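Local structure of solute-binding periplasmic protein of iron/siderophore ABC transporter (Yersinia pestis, 6B2Y) at residues 201-206 and 341-346; 237-242 and 327-332; 275-280 and 348-353; 362-367 and 379-384. The protein probably binds a chelated transition metal such as iron in the periplasm and delivers it to an ABC transporter for uptake. One frame throughout, in Å; residues are numbered along the deposited sequence.

Contact 1 of 4, residues 201-206 and 341-346; sequences DKVTDI and LAIQSF
The CA atoms of Val-203 and Gln-344, 6.4 Å apart, mark the nearest backbone point between two helix segments that run in roughly the same direction, at 37°. This is helix-on-helix packing in a two-lobed periplasmic binding protein. In the chain, helix 186-207 follows the last strand of the first sheet and precedes the second sheet, consistent with the long linking helix of class III binding proteins. Helix 340-350 lies against the second sheet.

Val-203 points its two methyls at different partners. CG1 is anti to the backbone N (chi1 170°) and meets Ile-343 CG2 at 4.3 Å. CG2 lies against the inner part of Gln-344, 3.8 Å from its CG. The Gln-344 chain is extended beyond CG, which carries its amide out toward Lys-202. There Lys-202 CD passes 4.0 Å from Gln-344 NE2. The buried amide is held at both ends: NE2 hydrogen-bonds to Asn-199 O, and OE1 to Thr-363 OG1. Lys-202 NZ hydrogen-bonds to Asn-199 OD1. In the next residue of helix 340-350, Ser-345 OG and Ser-345 N reach Leu-341 O from opposite faces of its carbonyl plane, the hydroxyl at 3.1 Å.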
loop_
_atom_site.group_PDB
_atom_site.type_symbol
_atom_site.label_atom_id
_atom_site.label_comp_id
_atom_site.label_asym_id
_atom_site.label_seq_id
_atom_site.Cartn_x
_atom_site.Cartn_y
_atom_site.Cartn_z
ATOM N N ASP A 201 5.564 -8.936 -14.537
ATOM C CA ASP A 201 5.716 -10.038 -15.496
ATOM C C ASP A 201 6.873 -10.961 -15.113
ATOM O O ASP A 201 6.848 -12.152 -15.449
ATOM C CB ASP A 201 5.933 -9.504 -16.914
ATOM C CG ASP A 201 4.681 -8.867 -17.505
ATOM O OD1 ASP A 201 3.600 -8.928 -16.872
ATOM O OD2 ASP A 201 4.796 -8.284 -18.604
ATOM N N LYS A 202 7.889 -10.433 -14.420
ATOM C CA LYS A 202 8.949 -11.280 -13.870
ATOM C C LYS A 202 8.381 -12.389 -13.007
ATOM O O LYS A 202 8.938 -13.496 -12.954
ATOM C CB LYS A 202 9.919 -10.452 -13.026
ATOM C CG LYS A 202 10.786 -9.518 -13.811
ATOM C CD LYS A 202 11.573 -8.617 -12.875
ATOM C CE LYS A 202 12.406 -7.638 -13.661
ATOM N NZ LYS A 202 13.225 -6.782 -12.771
ATOM N N VAL A 203 7.293 -12.101 -12.303
ATOM C CA VAL A 203 6.632 -13.070 -11.442
ATOM C C VAL A 203 5.668 -13.939 -12.231
ATOM O O VAL A 203 5.693 -15.166 -12.111
ATOM C CB VAL A 203 5.902 -12.341 -10.293
ATOM C CG1 VAL A 203 5.006 -13.304 -9.523
ATOM C CG2 VAL A 203 6.915 -11.655 -9.355
ATOM N N THR A 204 4.799 -13.320 -13.045
ATOM C CA THR A 204 3.767 -14.102 -13.716
ATOM C C THR A 204 4.325 -14.960 -14.839
ATOM O O THR A 204 3.699 -15.974 -15.176
ATOM C CB THR A 204 2.643 -13.205 -14.263
ATOM O OG1 THR A 204 3.156 -12.303 -15.252
ATOM C CG2 THR A 204 1.987 -12.442 -13.112
ATOM N N ASP A 205 5.463 -14.579 -15.427
ATOM C CA ASP A 205 6.132 -15.460 -16.388
ATOM C C ASP A 205 6.250 -16.870 -15.820
ATOM O O ASP A 205 6.088 -17.861 -16.546
ATOM C CB ASP A 205 7.530 -14.923 -16.736
ATOM C CG ASP A 205 7.527 -13.813 -17.808
ATOM O OD1 ASP A 205 6.464 -13.410 -18.330
ATOM O OD2 ASP A 205 8.636 -13.336 -18.130
ATOM N N ILE A 206 6.518 -16.972 -14.518
ATOM C CA ILE A 206 6.637 -18.254 -13.825
ATOM C C ILE A 206 5.302 -18.711 -13.247
ATOM O O ILE A 206 4.904 -19.869 -13.415
ATOM C CB ILE A 206 7.717 -18.159 -12.717
ATOM C CG1 ILE A 206 9.110 -18.054 -13.336
ATOM C CG2 ILE A 206 7.623 -19.355 -11.783
ATOM C CD1 ILE A 206 10.216 -17.746 -12.341
ATOM N N LEU A 341 6.333 -4.455 -5.136
ATOM C CA LEU A 341 7.338 -5.014 -4.239
ATOM C C LEU A 341 6.759 -6.105 -3.355
ATOM O O LEU A 341 7.464 -7.060 -3.002
ATOM C CB LEU A 341 7.955 -3.910 -3.382
ATOM C CG LEU A 341 8.645 -2.832 -4.215
ATOM C CD1 LEU A 341 8.946 -1.599 -3.367
ATOM C CD2 LEU A 341 9.906 -3.371 -4.844
ATOM N N ALA A 342 5.484 -5.998 -2.984
ATOM C CA ALA A 342 4.863 -7.079 -2.231
ATOM C C ALA A 342 4.601 -8.289 -3.119
ATOM O O ALA A 342 4.764 -9.438 -2.686
ATOM C CB ALA A 342 3.559 -6.596 -1.591
ATOM N N ILE A 343 4.183 -8.058 -4.365
ATOM C CA ILE A 343 3.945 -9.185 -5.266
ATOM C C ILE A 343 5.216 -10.002 -5.455
ATOM O O ILE A 343 5.194 -11.244 -5.388
ATOM C CB ILE A 343 3.396 -8.683 -6.606
ATOM C CG1 ILE A 343 2.007 -8.066 -6.408
ATOM C CG2 ILE A 343 3.355 -9.813 -7.618
ATOM C CD1 ILE A 343 1.592 -7.226 -7.631
ATOM N N GLN A 344 6.343 -9.318 -5.653
ATOM C CA GLN A 344 7.616 -10.006 -5.856
ATOM C C GLN A 344 8.067 -10.710 -4.585
ATOM O O GLN A 344 8.578 -11.839 -4.642
ATOM C CB GLN A 344 8.687 -9.023 -6.329
ATOM C CG GLN A 344 8.523 -8.544 -7.761
ATOM C CD GLN A 344 9.718 -7.739 -8.224
ATOM O OE1 GLN A 344 10.583 -7.367 -7.421
ATOM N NE2 GLN A 344 9.779 -7.465 -9.504
ATOM N N SER A 345 7.892 -10.064 -3.427
ATOM C CA SER A 345 8.281 -10.697 -2.167
ATOM C C SER A 345 7.447 -11.945 -1.897
ATOM O O SER A 345 7.987 -12.985 -1.496
ATOM C CB SER A 345 8.144 -9.708 -1.006
ATOM O OG SER A 345 9.177 -8.742 -1.046
ATOM N N PHE A 346 6.128 -11.868 -2.116
ATOM C CA PHE A 346 5.282 -13.050 -1.953
ATOM C C PHE A 346 5.769 -14.194 -2.833
ATOM O O PHE A 346 5.908 -15.335 -2.372
ATOM C CB PHE A 346 3.823 -12.737 -2.299
ATOM C CG PHE A 346 3.108 -11.906 -1.276
ATOM C CD1 PHE A 346 3.818 -11.235 -0.277
ATOM C CD2 PHE A 346 1.734 -11.768 -1.323
ATOM C CE1 PHE A 346 3.155 -10.460 0.652
ATOM C CE2 PHE A 346 1.061 -10.988 -0.406
ATOM C CZ PHE A 346 1.786 -10.334 0.607
#

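Contact 2 of 4, residues 237-242 and 327-332; sequences GNMGDF and YAIWHN
Met-239 carries this contact with the end of its chain, chiefly the CE methyl, which reaches Ile-329, Trp-330 and His-331. It joins the N-terminal part of the 239-245 helical region to the C-terminal end of strand 326-330, a strand of the mixed second sheet in a two-lobed binding protein. In such proteins the substrate cleft lies between the lobes.

The apolar part is small. Met-239 CE lies 4.2 Å from Ile-329 CG2. CG1 of Ile-329 takes the place anti to the backbone N (chi1 -172°), which leaves CG2 on the side of Met-239.

The methyl also meets two backbone carbonyls just where the strand ends. Met-239 CE is 3.6 Å from His-331 O and 3.8 Å from Trp-330 O. The Met-239 chain is bent at chi2 (-139°), which brings its methyl to the carbonyl oxygens of Trp-330 and of His-331, the latter in the 3-10 segment after the strand.

Polar bonds hold the two sides separately. Met-239 N makes a weak hydrogen bond to Asn-238 OD1, 2.8 Å, and Asn-238 ND2 hydrogen-bonds to Arg-165 O. His-331 ND1 hydrogen-bonds to Ser-279 OG on the neighbouring strand.

Within each segment one ring face has a neighbour. Asn-238 O lies 4.3 Å above the centre of the Phe-242 ring plane. Asn-332 CB sits 3.3 Å above the Trp-330 ring plane, offset toward its rim.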
loop_
_atom_site.group_PDB
_atom_site.type_symbol
_atom_site.label_atom_id
_atom_site.label_comp_id
_atom_site.label_asym_id
_atom_site.label_seq_id
_atom_site.Cartn_x
_atom_site.Cartn_y
_atom_site.Cartn_z
ATOM N N GLY A 237 -9.732 -9.528 -3.521
ATOM C CA GLY A 237 -9.118 -8.256 -3.818
ATOM C C GLY A 237 -8.068 -7.928 -2.775
ATOM O O GLY A 237 -7.609 -8.807 -2.049
ATOM N N ASN A 238 -7.704 -6.648 -2.725
ATOM C CA ASN A 238 -6.596 -6.163 -1.901
ATOM C C ASN A 238 -5.404 -7.115 -1.960
ATOM O O ASN A 238 -5.043 -7.565 -3.049
ATOM C CB ASN A 238 -7.076 -5.936 -0.479
ATOM C CG ASN A 238 -6.123 -5.046 0.320
ATOM O OD1 ASN A 238 -5.410 -5.536 1.185
ATOM N ND2 ASN A 238 -6.091 -3.751 0.010
ATOM N N MET A 239 -4.780 -7.440 -0.811
ATOM C CA MET A 239 -3.575 -8.247 -0.856
ATOM C C MET A 239 -3.853 -9.662 -1.342
ATOM O O MET A 239 -2.915 -10.344 -1.766
ATOM C CB MET A 239 -2.910 -8.264 0.529
ATOM C CG MET A 239 -2.332 -6.921 0.932
ATOM S SD MET A 239 -0.746 -7.199 1.729
ATOM C CE MET A 239 -0.348 -5.625 2.506
ATOM N N GLY A 240 -5.118 -10.101 -1.308
ATOM C CA GLY A 240 -5.490 -11.325 -2.000
ATOM C C GLY A 240 -5.057 -11.322 -3.453
ATOM O O GLY A 240 -4.622 -12.348 -3.985
ATOM N N ASP A 241 -5.161 -10.161 -4.118
ATOM C CA ASP A 241 -4.678 -10.047 -5.492
ATOM C C ASP A 241 -3.190 -10.372 -5.588
ATOM O O ASP A 241 -2.736 -10.962 -6.579
ATOM C CB ASP A 241 -4.937 -8.629 -6.028
ATOM C CG ASP A 241 -6.379 -8.411 -6.452
ATOM O OD1 ASP A 241 -7.189 -9.362 -6.345
ATOM O OD2 ASP A 241 -6.701 -7.288 -6.909
ATOM N N PHE A 242 -2.401 -9.948 -4.595
ATOM C CA PHE A 242 -0.964 -10.224 -4.648
ATOM C C PHE A 242 -0.685 -11.701 -4.448
ATOM O O PHE A 242 0.230 -12.256 -5.074
ATOM C CB PHE A 242 -0.207 -9.428 -3.579
ATOM C CG PHE A 242 -0.561 -7.965 -3.532
ATOM C CD1 PHE A 242 -1.006 -7.294 -4.663
ATOM C CD2 PHE A 242 -0.412 -7.255 -2.341
ATOM C CE1 PHE A 242 -1.326 -5.941 -4.601
ATOM C CE2 PHE A 242 -0.728 -5.917 -2.278
ATOM C CZ PHE A 242 -1.190 -5.267 -3.398
ATOM N N TYR A 327 6.152 -15.087 7.447
ATOM C CA TYR A 327 6.740 -13.895 6.839
ATOM C C TYR A 327 5.945 -12.671 7.271
ATOM O O TYR A 327 4.810 -12.785 7.733
ATOM C CB TYR A 327 6.754 -13.997 5.294
ATOM C CG TYR A 327 7.254 -15.342 4.802
ATOM C CD1 TYR A 327 8.582 -15.510 4.448
ATOM C CD2 TYR A 327 6.395 -16.445 4.708
ATOM C CE1 TYR A 327 9.055 -16.731 4.012
ATOM C CE2 TYR A 327 6.866 -17.688 4.281
ATOM C CZ TYR A 327 8.199 -17.815 3.932
ATOM O OH TYR A 327 8.697 -19.031 3.499
ATOM N N ALA A 328 6.548 -11.489 7.103
ATOM C CA ALA A 328 5.832 -10.240 7.329
ATOM C C ALA A 328 6.057 -9.281 6.168
ATOM O O ALA A 328 7.137 -9.239 5.569
ATOM C CB ALA A 328 6.239 -9.552 8.646
ATOM N N ILE A 329 5.013 -8.505 5.869
ATOM C CA ILE A 329 5.003 -7.549 4.770
ATOM C C ILE A 329 4.529 -6.194 5.289
ATOM O O ILE A 329 3.684 -6.117 6.185
ATOM C CB ILE A 329 4.095 -8.043 3.615
ATOM C CG1 ILE A 329 4.255 -7.143 2.394
ATOM C CG2 ILE A 329 2.630 -8.114 4.080
ATOM C CD1 ILE A 329 5.594 -7.295 1.691
ATOM N N TRP A 330 5.067 -5.121 4.704
ATOM C CA TRP A 330 4.665 -3.762 5.083
ATOM C C TRP A 330 3.206 -3.514 4.724
ATOM O O TRP A 330 2.796 -3.704 3.573
ATOM C CB TRP A 330 5.562 -2.753 4.374
ATOM C CG TRP A 330 5.475 -1.314 4.808
ATOM C CD1 TRP A 330 5.677 -0.814 6.069
ATOM C CD2 TRP A 330 5.247 -0.182 3.960
ATOM N NE1 TRP A 330 5.568 0.564 6.060
ATOM C CE2 TRP A 330 5.307 0.976 4.778
ATOM C CE3 TRP A 330 5.001 -0.031 2.585
ATOM C CZ2 TRP A 330 5.121 2.258 4.273
ATOM C CZ3 TRP A 330 4.814 1.249 2.079
ATOM C CH2 TRP A 330 4.868 2.377 2.921
ATOM N N HIS A 331 2.424 -3.067 5.707
ATOM C CA HIS A 331 0.984 -3.025 5.512
ATOM C C HIS A 331 0.574 -2.008 4.460
ATOM O O HIS A 331 -0.403 -2.236 3.733
ATOM C CB HIS A 331 0.268 -2.714 6.815
ATOM C CG HIS A 331 -1.210 -2.615 6.643
ATOM N ND1 HIS A 331 -1.997 -3.719 6.392
ATOM C CD2 HIS A 331 -2.038 -1.543 6.625
ATOM C CE1 HIS A 331 -3.249 -3.330 6.236
ATOM N NE2 HIS A 331 -3.301 -2.016 6.387
ATOM N N ASN A 332 1.307 -0.900 4.345
ATOM C CA ASN A 332 0.862 0.150 3.436
ATOM C C ASN A 332 0.925 -0.254 1.974
ATOM O O ASN A 332 0.348 0.463 1.140
ATOM C CB ASN A 332 1.669 1.420 3.679
ATOM C CG ASN A 332 1.294 2.087 4.987
ATOM O OD1 ASN A 332 0.117 2.216 5.313
ATOM N ND2 ASN A 332 2.304 2.501 5.752
#

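Contact 3 of 4, residues 275-280 and 348-353; sequences IYIASG and KWFYPE
Helix 340-350 packs on one face of the second sheet, where Phe-350 and Trp-349 of its last turn meet Ile-275 and Ile-277 of strand 275-280. The contact is wholly apolar, and its four side chains are buried.

Ile-275 comes closest. Its CD1 lies 3.5 Å from Phe-350 CD1, meeting the ring obliquely. Its CG2 branch reaches the same side of the phenyl group, 4.0 Å from Phe-350 CE1. Both branches of Ile-275 thus meet CE1 of Phe-350, from the same side of its plane. The CG1 branch of Ile-275 is anti to the carbonyl carbon and extended (chi2 174°), which carries CD1 out to the helix.

Strand 275-280 is the middle strand of five, with parallel strands 217-221 and 326-330 beside it. Helix 299-310 touches Tyr-276, whose side chain leaves the strand on the side opposite to Ile-275 and Ile-277. The sheet therefore has helices on both faces, as in the layered alpha/beta lobes of these binding proteins.

Ile-277 serves both aromatic residues through separate branches. Its CD1 lies at the edge of the Phe-350 ring, near the ring plane, 4.1 Å from CE1. The two side chains cross at about a right angle. Ile-277 CG2 approaches the indole obliquely, 4.2 Å from Trp-349 CZ3. The Trp-349 ring also stacks on Tyr-327 of the adjacent strand. Tyr-351 is the first residue to leave helical geometry, and its OH hydrogen-bonds to Gly-247 O.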
loop_
_atom_site.group_PDB
_atom_site.type_symbol
_atom_site.label_atom_id
_atom_site.label_comp_id
_atom_site.label_asym_id
_atom_site.label_seq_id
_atom_site.Cartn_x
_atom_site.Cartn_y
_atom_site.Cartn_z
ATOM N N ILE A 275 1.361 -21.420 4.345
ATOM C CA ILE A 275 2.188 -20.228 4.508
ATOM C C ILE A 275 1.395 -19.189 5.290
ATOM O O ILE A 275 0.196 -19.010 5.058
ATOM C CB ILE A 275 2.624 -19.675 3.133
ATOM C CG1 ILE A 275 3.589 -20.647 2.455
ATOM C CG2 ILE A 275 3.242 -18.283 3.254
ATOM C CD1 ILE A 275 3.950 -20.265 1.044
ATOM N N TYR A 276 2.068 -18.504 6.223
ATOM C CA TYR A 276 1.460 -17.462 7.044
ATOM C C TYR A 276 2.184 -16.149 6.793
ATOM O O TYR A 276 3.418 -16.103 6.807
ATOM C CB TYR A 276 1.511 -17.811 8.543
ATOM C CG TYR A 276 1.132 -16.639 9.432
ATOM C CD1 TYR A 276 -0.190 -16.393 9.757
ATOM C CD2 TYR A 276 2.100 -15.783 9.932
ATOM C CE1 TYR A 276 -0.548 -15.325 10.557
ATOM C CE2 TYR A 276 1.752 -14.697 10.736
ATOM C CZ TYR A 276 0.431 -14.484 11.051
ATOM O OH TYR A 276 0.069 -13.415 11.839
ATOM N N ILE A 277 1.413 -15.085 6.554
ATOM C CA ILE A 277 1.945 -13.744 6.338
ATOM C C ILE A 277 1.253 -12.798 7.302
ATOM O O ILE A 277 0.022 -12.820 7.417
ATOM C CB ILE A 277 1.729 -13.253 4.889
ATOM C CG1 ILE A 277 2.240 -14.273 3.880
ATOM C CG2 ILE A 277 2.445 -11.922 4.665
ATOM C CD1 ILE A 277 2.099 -13.798 2.432
ATOM N N ALA A 278 2.036 -11.948 7.966
ATOM C CA ALA A 278 1.509 -10.862 8.780
ATOM C C ALA A 278 1.860 -9.529 8.131
ATOM O O ALA A 278 2.968 -9.357 7.625
ATOM C CB ALA A 278 2.088 -10.907 10.207
ATOM N N SER A 279 0.929 -8.581 8.142
ATOM C CA SER A 279 1.245 -7.223 7.706
ATOM C C SER A 279 1.298 -6.296 8.908
ATOM O O SER A 279 0.598 -6.500 9.905
ATOM C CB SER A 279 0.235 -6.661 6.687
ATOM O OG SER A 279 -0.891 -6.076 7.323
ATOM N N GLY A 280 2.121 -5.259 8.789
ATOM C CA GLY A 280 2.192 -4.260 9.838
ATOM C C GLY A 280 3.066 -3.100 9.426
ATOM O O GLY A 280 3.724 -3.128 8.385
ATOM N N LYS A 348 8.675 -14.809 -4.237
ATOM C CA LYS A 348 9.969 -15.356 -3.832
ATOM C C LYS A 348 9.840 -16.217 -2.581
ATOM O O LYS A 348 10.559 -17.214 -2.432
ATOM C CB LYS A 348 10.969 -14.218 -3.620
ATOM C CG LYS A 348 12.435 -14.648 -3.596
ATOM C CD LYS A 348 13.345 -13.468 -3.334
ATOM C CE LYS A 348 14.783 -13.914 -3.129
ATOM N NZ LYS A 348 15.434 -14.310 -4.408
ATOM N N TRP A 349 8.957 -15.835 -1.649
ATOM C CA TRP A 349 8.696 -16.690 -0.494
ATOM C C TRP A 349 8.018 -17.991 -0.907
ATOM O O TRP A 349 8.370 -19.064 -0.399
ATOM C CB TRP A 349 7.822 -15.976 0.530
ATOM C CG TRP A 349 8.435 -14.766 1.142
ATOM C CD1 TRP A 349 9.765 -14.504 1.305
ATOM C CD2 TRP A 349 7.730 -13.646 1.698
ATOM N NE1 TRP A 349 9.933 -13.277 1.922
ATOM C CE2 TRP A 349 8.699 -12.740 2.182
ATOM C CE3 TRP A 349 6.376 -13.326 1.833
ATOM C CZ2 TRP A 349 8.353 -11.532 2.780
ATOM C CZ3 TRP A 349 6.034 -12.128 2.435
ATOM C CH2 TRP A 349 7.018 -11.247 2.902
ATOM N N PHE A 350 7.038 -17.914 -1.824
ATOM C CA PHE A 350 6.243 -19.090 -2.165
ATOM C C PHE A 350 7.066 -20.097 -2.947
ATOM O O PHE A 350 6.874 -21.309 -2.803
ATOM C CB PHE A 350 5.010 -18.710 -3.004
ATOM C CG PHE A 350 4.032 -17.774 -2.322
ATOM C CD1 PHE A 350 4.149 -17.441 -0.975
ATOM C CD2 PHE A 350 2.979 -17.225 -3.053
ATOM C CE1 PHE A 350 3.247 -16.572 -0.375
ATOM C CE2 PHE A 350 2.065 -16.363 -2.460
ATOM C CZ PHE A 350 2.204 -16.028 -1.119
ATOM N N TYR A 351 7.938 -19.618 -3.829
ATOM C CA TYR A 351 8.727 -20.474 -4.717
ATOM C C TYR A 351 10.173 -20.007 -4.679
ATOM O O TYR A 351 10.665 -19.387 -5.629
ATOM C CB TYR A 351 8.158 -20.445 -6.138
ATOM C CG TYR A 351 6.694 -20.824 -6.206
ATOM C CD1 TYR A 351 6.297 -22.157 -6.240
ATOM C CD2 TYR A 351 5.699 -19.849 -6.247
ATOM C CE1 TYR A 351 4.971 -22.509 -6.290
ATOM C CE2 TYR A 351 4.356 -20.197 -6.307
ATOM C CZ TYR A 351 3.995 -21.534 -6.348
ATOM O OH TYR A 351 2.671 -21.910 -6.406
ATOM N N PRO A 352 10.883 -20.289 -3.578
ATOM C CA PRO A 352 12.257 -19.770 -3.440
ATOM C C PRO A 352 13.186 -20.221 -4.551
ATOM O O PRO A 352 13.983 -19.423 -5.057
ATOM C CB PRO A 352 12.708 -20.324 -2.077
ATOM C CG PRO A 352 11.467 -20.784 -1.387
ATOM C CD PRO A 352 10.485 -21.148 -2.455
ATOM N N GLU A 353 13.092 -21.490 -4.948
ATOM C CA GLU A 353 13.964 -22.027 -5.985
ATOM C C GLU A 353 13.760 -21.305 -7.312
ATOM O O GLU A 353 14.723 -20.856 -7.946
ATOM C CB GLU A 353 13.702 -23.529 -6.132
ATOM C CG GLU A 353 14.291 -24.156 -7.381
ATOM C CD GLU A 353 15.094 -25.404 -7.080
ATOM O OE1 GLU A 353 16.068 -25.674 -7.815
ATOM O OE2 GLU A 353 14.748 -26.117 -6.110
#

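Contact 4 of 4, residues 362-367 and 379-384; sequences KTMDSL and TYWIEA
Met-364 puts its CE methyl against the rings of Tyr-380 and Trp-381. This joins helix 360-371 to the last strand, 381-383, and the loop residue just before it. The strand runs antiparallel at the rim of the otherwise parallel second sheet. The tight approach is to the tyrosine, with Met-364 CE 3.3 Å from Tyr-380 CD1. The methyl also lies 4.1 Å from Trp-381 CZ3. Both rings are met obliquely. The sulfur makes Met-aromatic contacts with the same pair: Met-364 SD is 5.3 Å from the Tyr-380 ring centroid and 5.4 Å from that of the Trp-381 six-membered ring.

The Met-364 chain leaves the helix with CG anti to the backbone N (chi1 175°) and bends at chi3 (-103°), which turns CE to the rings.

In the next shell, the Tyr-380 ring meets Trp-330 edge-to-face and touches Tyr-333. The Trp-381 side chain rests on Ser-345 and Trp-349 of helix 340-350. Backbone hydrogen bonds tie Tyr-380 to Trp-330, and Ile-382 to Ala-328. Within the helix segment, apart from the aromatic contact, Lys-362 and Asp-365 form a salt bridge. Lys-362 NZ lies 2.9 Å from Asp-365 OD2, on its anti side and 16° out of the carboxylate plane.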
loop_
_atom_site.group_PDB
_atom_site.type_symbol
_atom_site.label_atom_id
_atom_site.label_comp_id
_atom_site.label_asym_id
_atom_site.label_seq_id
_atom_site.Cartn_x
_atom_site.Cartn_y
_atom_site.Cartn_z
ATOM N N LYS A 362 16.522 -4.989 -5.089
ATOM C CA LYS A 362 16.974 -4.258 -6.265
ATOM C C LYS A 362 15.806 -3.582 -6.984
ATOM O O LYS A 362 15.946 -2.463 -7.492
ATOM C CB LYS A 362 17.739 -5.187 -7.208
ATOM C CG LYS A 362 18.244 -4.507 -8.482
ATOM C CD LYS A 362 18.953 -3.164 -8.218
ATOM C CE LYS A 362 20.179 -3.300 -7.305
ATOM N NZ LYS A 362 20.531 -1.977 -6.695
ATOM N N THR A 363 14.649 -4.243 -7.046
ATOM C CA THR A 363 13.480 -3.588 -7.631
ATOM C C THR A 363 13.173 -2.284 -6.910
ATOM O O THR A 363 12.909 -1.256 -7.548
ATOM C CB THR A 363 12.271 -4.515 -7.576
ATOM O OG1 THR A 363 12.594 -5.743 -8.233
ATOM C CG2 THR A 363 11.067 -3.874 -8.259
ATOM N N MET A 364 13.224 -2.310 -5.576
ATOM C CA MET A 364 12.975 -1.100 -4.803
ATOM C C MET A 364 14.049 -0.045 -5.063
ATOM O O MET A 364 13.732 1.138 -5.225
ATOM C CB MET A 364 12.884 -1.453 -3.321
ATOM C CG MET A 364 12.754 -0.249 -2.447
ATOM S SD MET A 364 12.993 -0.723 -0.756
ATOM C CE MET A 364 11.357 -0.719 -0.190
ATOM N N ASP A 365 15.319 -0.460 -5.163
ATOM C CA ASP A 365 16.379 0.470 -5.551
ATOM C C ASP A 365 16.069 1.152 -6.878
ATOM O O ASP A 365 16.267 2.366 -7.027
ATOM C CB ASP A 365 17.719 -0.266 -5.647
ATOM C CG ASP A 365 18.388 -0.443 -4.302
ATOM O OD1 ASP A 365 17.966 0.215 -3.332
ATOM O OD2 ASP A 365 19.335 -1.247 -4.213
ATOM N N SER A 366 15.570 0.386 -7.856
ATOM C CA SER A 366 15.261 0.953 -9.162
ATOM C C SER A 366 14.071 1.900 -9.087
ATOM O O SER A 366 14.086 2.975 -9.700
ATOM C CB SER A 366 14.994 -0.166 -10.175
ATOM O OG SER A 366 16.128 -1.020 -10.267
ATOM N N LEU A 367 13.027 1.506 -8.358
ATOM C CA LEU A 367 11.863 2.368 -8.196
ATOM C C LEU A 367 12.283 3.730 -7.653
ATOM O O LEU A 367 11.890 4.773 -8.183
ATOM C CB LEU A 367 10.851 1.690 -7.266
ATOM C CG LEU A 367 9.412 2.239 -7.157
ATOM C CD1 LEU A 367 8.492 1.141 -6.646
ATOM C CD2 LEU A 367 9.302 3.459 -6.237
ATOM N N THR A 379 13.229 -1.349 6.286
ATOM C CA THR A 379 12.896 -2.760 6.123
ATOM C C THR A 379 11.401 -2.882 5.859
ATOM O O THR A 379 10.589 -2.510 6.710
ATOM C CB THR A 379 13.281 -3.549 7.375
ATOM O OG1 THR A 379 14.678 -3.357 7.650
ATOM C CG2 THR A 379 12.971 -5.033 7.208
ATOM N N TYR A 380 11.037 -3.430 4.701
ATOM C CA TYR A 380 9.634 -3.512 4.319
ATOM C C TYR A 380 9.118 -4.939 4.182
ATOM O O TYR A 380 7.931 -5.129 3.899
ATOM C CB TYR A 380 9.416 -2.746 3.009
ATOM C CG TYR A 380 9.582 -1.256 3.156
ATOM C CD1 TYR A 380 10.833 -0.657 3.029
ATOM C CD2 TYR A 380 8.497 -0.441 3.420
ATOM C CE1 TYR A 380 10.989 0.720 3.145
ATOM C CE2 TYR A 380 8.640 0.934 3.538
ATOM C CZ TYR A 380 9.889 1.505 3.409
ATOM O OH TYR A 380 10.025 2.881 3.536
ATOM N N TRP A 381 9.967 -5.942 4.382
ATOM C CA TRP A 381 9.539 -7.332 4.409
ATOM C C TRP A 381 10.596 -8.104 5.185
ATOM O O TRP A 381 11.725 -7.630 5.352
ATOM C CB TRP A 381 9.363 -7.898 2.996
ATOM C CG TRP A 381 10.513 -7.628 2.094
ATOM C CD1 TRP A 381 11.691 -8.335 2.019
ATOM C CD2 TRP A 381 10.615 -6.580 1.125
ATOM N NE1 TRP A 381 12.511 -7.789 1.058
ATOM C CE2 TRP A 381 11.876 -6.711 0.496
ATOM C CE3 TRP A 381 9.763 -5.540 0.721
ATOM C CZ2 TRP A 381 12.310 -5.834 -0.494
ATOM C CZ3 TRP A 381 10.197 -4.678 -0.277
ATOM C CH2 TRP A 381 11.456 -4.829 -0.873
ATOM N N ILE A 382 10.220 -9.289 5.665
ATOM C CA ILE A 382 11.151 -10.121 6.427
ATOM C C ILE A 382 10.612 -11.543 6.509
ATOM O O ILE A 382 9.398 -11.769 6.553
ATOM C CB ILE A 382 11.409 -9.521 7.835
ATOM C CG1 ILE A 382 12.785 -9.947 8.349
ATOM C CG2 ILE A 382 10.317 -9.917 8.816
ATOM C CD1 ILE A 382 13.904 -9.088 7.826
ATOM N N GLU A 383 11.525 -12.511 6.521
ATOM C CA GLU A 383 11.182 -13.897 6.798
ATOM C C GLU A 383 11.564 -14.236 8.232
ATOM O O GLU A 383 12.632 -13.841 8.709
ATOM C CB GLU A 383 11.889 -14.863 5.845
ATOM C CG GLU A 383 12.306 -14.273 4.524
ATOM C CD GLU A 383 13.058 -15.273 3.654
ATOM O OE1 GLU A 383 12.773 -16.488 3.754
ATOM O OE2 GLU A 383 13.929 -14.837 2.869
ATOM N N ALA A 384 10.680 -14.960 8.909
ATOM C CA ALA A 384 10.941 -15.483 10.238
ATOM C C ALA A 384 12.207 -16.332 10.242
ATOM O O ALA A 384 13.102 -16.116 11.066
ATOM C CB ALA A 384 9.756 -16.296 10.726
#

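Starting from the N-terminal side, the first segment met is 201-206, and contact 1 closes a loop of 134 residues when helix 340-350 arrives. Contact 2 opens and closes within that loop. Contact 3 opens inside both loops, at 275-280, but closes after both, at 348-353, so it crosses contacts 1 and 2. Contact 4 follows in series and closes a short loop near the C terminus. Helix 340-350 serves contacts 1 and 3, and joins helix 186-207 to the second sheet. Contacts 2, 3 and 4 all reach that sheet, through neighbouring strands 275-280, 326-330 and 381-383. Phe-346 and Ile-343 also pack on Phe-242, linking contacts 1 and 2.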